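Local coordinates for sperm-specific class P protein 34 (Caenorhabditis elegans, PDB 1M1S) that is of unknown function but belongs to the major sperm protein family and has its immunoglobulin-like beta-sandwich fold, at residues A[44-49]-A[78-83]; A[57-62]-A[94-99]. All coordinates share one frame; numbering follows the deposited sequence.

Interaction 1 (A[44-49]-A[78-83]); sequences KSSNNE and KEDKIV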
loop_
_atom_site.group_PDB
_atom_site.type_symbol
_atom_site.label_atom_id
_atom_site.label_comp_id
_atom_site.label_asym_id
_atom_site.label_seq_id
_atom_site.Cartn_x
_atom_site.Cartn_y
_atom_site.Cartn_z
ATOM N N LYS A 44 1.654 5.023 3.321
ATOM C CA LYS A 44 1.855 5.697 4.604
ATOM C C LYS A 44 1.736 4.653 5.683
ATOM O O LYS A 44 0.725 3.968 5.785
ATOM C CB LYS A 44 0.813 6.801 4.787
ATOM C CG LYS A 44 0.810 7.771 3.627
ATOM C CD LYS A 44 -0.429 8.622 3.595
ATOM C CE LYS A 44 -0.222 9.939 4.318
ATOM N NZ LYS A 44 -1.141 10.979 3.779
ATOM N N SER A 45 2.786 4.540 6.477
ATOM C CA SER A 45 2.834 3.540 7.517
ATOM C C SER A 45 2.777 4.175 8.887
ATOM O O SER A 45 3.480 5.140 9.144
ATOM C CB SER A 45 4.127 2.750 7.346
ATOM O OG SER A 45 4.235 1.693 8.276
ATOM N N SER A 46 1.993 3.581 9.782
ATOM C CA SER A 46 1.817 4.079 11.145
ATOM C C SER A 46 2.964 3.675 12.041
ATOM O O SER A 46 3.418 4.437 12.887
ATOM C CB SER A 46 0.532 3.514 11.748
ATOM O OG SER A 46 0.733 2.172 12.144
ATOM N N ASN A 47 3.460 2.472 11.819
ATOM C CA ASN A 47 4.525 1.972 12.648
ATOM C C ASN A 47 5.735 1.513 11.880
ATOM O O ASN A 47 5.895 0.328 11.566
ATOM C CB ASN A 47 3.999 0.842 13.515
ATOM C CG ASN A 47 5.007 0.363 14.528
ATOM O OD1 ASN A 47 6.124 0.867 14.627
ATOM N ND2 ASN A 47 4.633 -0.653 15.252
ATOM N N ASN A 48 6.612 2.459 11.608
ATOM C CA ASN A 48 7.827 2.155 10.908
ATOM C C ASN A 48 8.881 1.630 11.877
ATOM O O ASN A 48 10.024 2.062 11.852
ATOM C CB ASN A 48 8.282 3.417 10.221
ATOM C CG ASN A 48 8.080 3.344 8.772
ATOM O OD1 ASN A 48 8.637 2.476 8.112
ATOM N ND2 ASN A 48 7.271 4.227 8.243
ATOM N N GLU A 49 8.495 0.657 12.700
ATOM C CA GLU A 49 9.392 0.110 13.708
ATOM C C GLU A 49 9.135 -1.338 14.117
ATOM O O GLU A 49 9.916 -1.902 14.877
ATOM C CB GLU A 49 9.371 1.018 14.933
ATOM C CG GLU A 49 10.256 0.609 16.097
ATOM C CD GLU A 49 9.659 1.084 17.404
ATOM O OE1 GLU A 49 8.957 2.121 17.370
ATOM O OE2 GLU A 49 9.846 0.422 18.447
ATOM N N LYS A 78 -0.144 -5.154 19.224
ATOM C CA LYS A 78 -1.053 -4.030 19.038
ATOM C C LYS A 78 -1.505 -3.959 17.590
ATOM O O LYS A 78 -1.102 -4.756 16.754
ATOM C CB LYS A 78 -0.403 -2.702 19.445
ATOM C CG LYS A 78 0.688 -2.226 18.535
ATOM C CD LYS A 78 1.243 -0.899 19.016
ATOM C CE LYS A 78 0.705 0.304 18.221
ATOM N NZ LYS A 78 -0.747 0.600 18.370
ATOM N N GLU A 79 -2.359 -2.996 17.306
ATOM C CA GLU A 79 -2.858 -2.801 15.973
ATOM C C GLU A 79 -2.255 -1.522 15.391
ATOM O O GLU A 79 -1.995 -0.546 16.123
ATOM C CB GLU A 79 -4.383 -2.763 16.017
ATOM C CG GLU A 79 -4.963 -4.092 16.516
ATOM C CD GLU A 79 -6.484 -4.154 16.529
ATOM O OE1 GLU A 79 -7.152 -3.194 16.068
ATOM O OE2 GLU A 79 -7.011 -5.180 17.019
ATOM N N ASP A 80 -1.971 -1.568 14.087
ATOM C CA ASP A 80 -1.407 -0.438 13.348
ATOM C C ASP A 80 -2.046 -0.394 11.973
ATOM O O ASP A 80 -2.831 -1.277 11.633
ATOM C CB ASP A 80 0.101 -0.602 13.227
ATOM C CG ASP A 80 0.813 -0.251 14.497
ATOM O OD1 ASP A 80 0.889 0.948 14.802
ATOM O OD2 ASP A 80 1.270 -1.167 15.201
ATOM N N LYS A 81 -1.725 0.611 11.166
ATOM C CA LYS A 81 -2.318 0.671 9.828
ATOM C C LYS A 81 -1.379 1.195 8.747
ATOM O O LYS A 81 -0.364 1.840 9.025
ATOM C CB LYS A 81 -3.581 1.528 9.827
ATOM C CG LYS A 81 -3.312 2.980 10.190
ATOM C CD LYS A 81 -4.512 3.843 9.973
ATOM C CE LYS A 81 -4.306 5.155 10.648
ATOM N NZ LYS A 81 -5.374 6.047 10.198
ATOM N N ILE A 82 -1.781 0.958 7.504
ATOM C CA ILE A 82 -1.053 1.396 6.317
ATOM C C ILE A 82 -2.105 2.075 5.458
ATOM O O ILE A 82 -3.198 1.534 5.280
ATOM C CB ILE A 82 -0.502 0.194 5.521
ATOM C CG1 ILE A 82 0.870 -0.201 6.038
ATOM C CG2 ILE A 82 -0.461 0.492 4.025
ATOM C CD1 ILE A 82 1.310 -1.490 5.478
ATOM N N VAL A 83 -1.817 3.280 4.985
ATOM C CA VAL A 83 -2.778 3.970 4.141
ATOM C C VAL A 83 -2.199 4.080 2.754
ATOM O O VAL A 83 -1.164 4.715 2.565
ATOM C CB VAL A 83 -3.127 5.390 4.669
ATOM C CG1 VAL A 83 -4.223 6.010 3.823
ATOM C CG2 VAL A 83 -3.625 5.314 6.079
#

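Interaction 2 (A[57-62]-A[94-99]); sequences YGFVDA and TDPMAP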
loop_
_atom_site.group_PDB
_atom_site.type_symbol
_atom_site.label_atom_id
_atom_site.label_comp_id
_atom_site.label_asym_id
_atom_site.label_seq_id
_atom_site.Cartn_x
_atom_site.Cartn_y
_atom_site.Cartn_z
ATOM N N TYR A 57 6.432 3.739 -2.822
ATOM C CA TYR A 57 5.802 4.310 -4.004
ATOM C C TYR A 57 5.763 3.259 -5.100
ATOM O O TYR A 57 6.447 2.242 -5.010
ATOM C CB TYR A 57 6.587 5.521 -4.480
ATOM C CG TYR A 57 6.369 6.727 -3.597
ATOM C CD1 TYR A 57 7.156 6.944 -2.467
ATOM C CD2 TYR A 57 5.336 7.641 -3.864
ATOM C CE1 TYR A 57 6.918 8.022 -1.628
ATOM C CE2 TYR A 57 5.095 8.724 -3.022
ATOM C CZ TYR A 57 5.893 8.904 -1.908
ATOM O OH TYR A 57 5.664 9.948 -1.049
ATOM N N GLY A 58 4.936 3.461 -6.118
ATOM C CA GLY A 58 4.892 2.481 -7.199
ATOM C C GLY A 58 3.738 2.597 -8.172
ATOM O O GLY A 58 2.716 3.211 -7.854
ATOM N N PHE A 59 3.883 1.972 -9.339
ATOM C CA PHE A 59 2.836 2.009 -10.344
ATOM C C PHE A 59 2.047 0.742 -10.389
ATOM O O PHE A 59 2.477 -0.265 -9.843
ATOM C CB PHE A 59 3.428 2.255 -11.712
ATOM C CG PHE A 59 3.956 3.618 -11.869
ATOM C CD1 PHE A 59 5.296 3.829 -12.096
ATOM C CD2 PHE A 59 3.109 4.707 -11.778
ATOM C CE1 PHE A 59 5.800 5.104 -12.211
ATOM C CE2 PHE A 59 3.600 5.999 -11.889
ATOM C CZ PHE A 59 4.954 6.196 -12.118
ATOM N N VAL A 60 0.820 0.842 -10.888
ATOM C CA VAL A 60 -0.030 -0.329 -11.084
ATOM C C VAL A 60 -0.633 -0.076 -12.438
ATOM O O VAL A 60 -1.515 0.776 -12.594
ATOM C CB VAL A 60 -1.192 -0.509 -10.073
ATOM C CG1 VAL A 60 -1.864 -1.867 -10.313
ATOM C CG2 VAL A 60 -0.705 -0.402 -8.634
ATOM N N ASP A 61 -0.140 -0.805 -13.429
ATOM C CA ASP A 61 -0.646 -0.656 -14.777
ATOM C C ASP A 61 -2.170 -0.649 -14.767
ATOM O O ASP A 61 -2.794 -0.952 -13.747
ATOM C CB ASP A 61 -0.106 -1.771 -15.669
ATOM C CG ASP A 61 1.381 -1.617 -15.958
ATOM O OD1 ASP A 61 1.898 -0.475 -15.917
ATOM O OD2 ASP A 61 2.038 -2.641 -16.243
ATOM N N ALA A 62 -2.765 -0.244 -15.880
ATOM C CA ALA A 62 -4.215 -0.176 -16.005
ATOM C C ALA A 62 -4.815 -1.581 -15.939
ATOM O O ALA A 62 -4.341 -2.484 -16.643
ATOM C CB ALA A 62 -4.574 0.494 -17.296
ATOM N N THR A 94 7.038 9.194 -15.246
ATOM C CA THR A 94 8.228 8.503 -14.796
ATOM C C THR A 94 8.200 8.120 -13.337
ATOM O O THR A 94 8.178 6.938 -13.016
ATOM C CB THR A 94 9.503 9.364 -15.030
ATOM O OG1 THR A 94 9.737 9.490 -16.437
ATOM C CG2 THR A 94 10.739 8.717 -14.369
ATOM N N ASP A 95 8.164 9.162 -12.494
ATOM C CA ASP A 95 8.199 9.115 -11.023
ATOM C C ASP A 95 6.849 8.829 -10.343
ATOM O O ASP A 95 5.851 9.498 -10.613
ATOM C CB ASP A 95 8.815 10.444 -10.508
ATOM C CG ASP A 95 9.118 10.445 -9.002
ATOM O OD1 ASP A 95 9.486 9.388 -8.428
ATOM O OD2 ASP A 95 8.990 11.536 -8.392
ATOM N N PRO A 96 6.818 7.829 -9.440
ATOM C CA PRO A 96 5.582 7.499 -8.753
ATOM C C PRO A 96 5.321 8.571 -7.720
ATOM O O PRO A 96 4.222 8.652 -7.191
ATOM C CB PRO A 96 5.917 6.163 -8.089
ATOM C CG PRO A 96 7.103 5.657 -8.857
ATOM C CD PRO A 96 7.872 6.888 -9.037
HETATM N N MSE A 97 6.340 9.382 -7.429
HETATM C CA MSE A 97 6.203 10.456 -6.447
HETATM C C MSE A 97 5.653 11.759 -7.000
HETATM O O MSE A 97 5.188 12.584 -6.218
HETATM C CB MSE A 97 7.524 10.759 -5.730
HETATM C CG MSE A 97 8.158 9.575 -5.065
HETATM SE SE MSE A 97 9.753 10.066 -4.023
HETATM C CE MSE A 97 10.943 8.668 -4.829
ATOM N N ALA A 98 5.739 11.961 -8.318
ATOM C CA ALA A 98 5.265 13.195 -8.954
ATOM C C ALA A 98 3.824 13.602 -8.623
ATOM O O ALA A 98 3.603 14.726 -8.153
ATOM C CB ALA A 98 5.499 13.164 -10.447
ATOM N N PRO A 99 2.835 12.685 -8.788
ATOM C CA PRO A 99 1.471 13.118 -8.452
ATOM C C PRO A 99 1.198 13.256 -6.938
ATOM O O PRO A 99 0.135 13.712 -6.552
ATOM C CB PRO A 99 0.595 12.044 -9.112
ATOM C CG PRO A 99 1.419 10.847 -8.992
ATOM C CD PRO A 99 2.807 11.330 -9.374
#

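Interaction 1 (A[44-49]-A[78-83])
K44 and V83 face each other as an antiparallel hydrogen-bonded pair, and S45 and I82 follow as a non-hydrogen-bonded pair with their CA atoms 4.6 Å apart. K44 N gives a nearly straight bond to V83 O (2.9 Å), and V83 N returns one to K44 O. K44 O also receives the CA-H of I82, so one carbonyl is met by two donors. On the face shared by K44 and V83, CB of K44 lies 4.2 Å from CB of V83. The strand pairing ends at S45, but S46 carries the pattern one step further. S46 N binds K81 O almost end-on, with a C=O...N angle of 176°. The hydroxyl then takes over from the backbone. With chi1 at 77°, S46 OG sits between its own backbone N and carbonyl carbon and reaches across to the other strand. There it accepts from K81 N (3.1 Å) and donates to D80 OD1 (2.9 Å), on the anti side of the carboxylate and 25° out of its plane. CB of N47 rests 3.4 Å from D80 OD1. K78 NZ makes a long salt bridge to the same OD1 and would probably help offset its negative charge. This is antiparallel pairing within the immunoglobulin-like sandwich of the major sperm protein domain, where strand 79-89 lies between strands 38-45 and 107-115. On its other edge, D80 and I82 make backbone bonds with L113 and V111. The I82 side chain touches L113 and, from strand 51-60, V53.

Interaction 2 (A[57-62]-A[94-99])
The Y57 ring meets M97 and the F59 ring meets P96, where the end of strand 51-60 meets the loop before helix 98-101 in the major sperm protein domain. M97, a selenomethionine, forms a Met-aromatic pair with Y57 and crosses its ring at about a right angle. Its CG sits over the middle of one face, 3.5 Å from the ring centroid and 8° off the normal, as a CH-pi contact. SE lies over the same face, 4.5 Å from the centroid. Chi1 of -75° carries the ring out over M97, and chi2 of 88° turns its face to it. P96 fills the angle between the two aromatic residues. Its CB packs 3.7 Å from Y57 CB and also touches the backbone N of G58. The F59 ring meets the proline at about a right angle, with P96 CB over one face, toward the rim. P96 CG is 3.6 Å from F59 CE1. An alanine in place of Y57 would probably leave M97 CG and SE without their aromatic face and open a gap beside M97. G58 separates the two aromatic residues in the strand, and its backbone angles would jam a CB against the preceding carbonyl O. F59 also forms a cation-pi contact with R38 and touches A40 of the adjacent strand 38-45 and V89 of strand 79-89 beyond it. D95, just before the turn into the helix, accepts a weak capping bond from M97 N at OD1. T94 O is 3.1 Å from F59 CE1 at the ring edge, near its plane.

Overall arrangement
From the N terminus, strands 11-20 and 25-33 come before either contact. The chain then runs up strand 38-45 into segment 44-49, the first half of interaction 1. It turns back along strand 51-60, whose end supplies segment 57-62 of interaction 2. Strand 65-72 follows, and strand 79-89 closes interaction 1 around that excursion. Interaction 2 closes later, when the chain leaves strand 79-89 and reaches 94-99, which leads into helix 98-101. The two closures therefore cross rather than nest. Their centres are 21 Å apart, on opposite sides of the chain's centre. Interaction 1 joins neighbouring strands; interaction 2 brings the loop entering the short helix against strand 51-60.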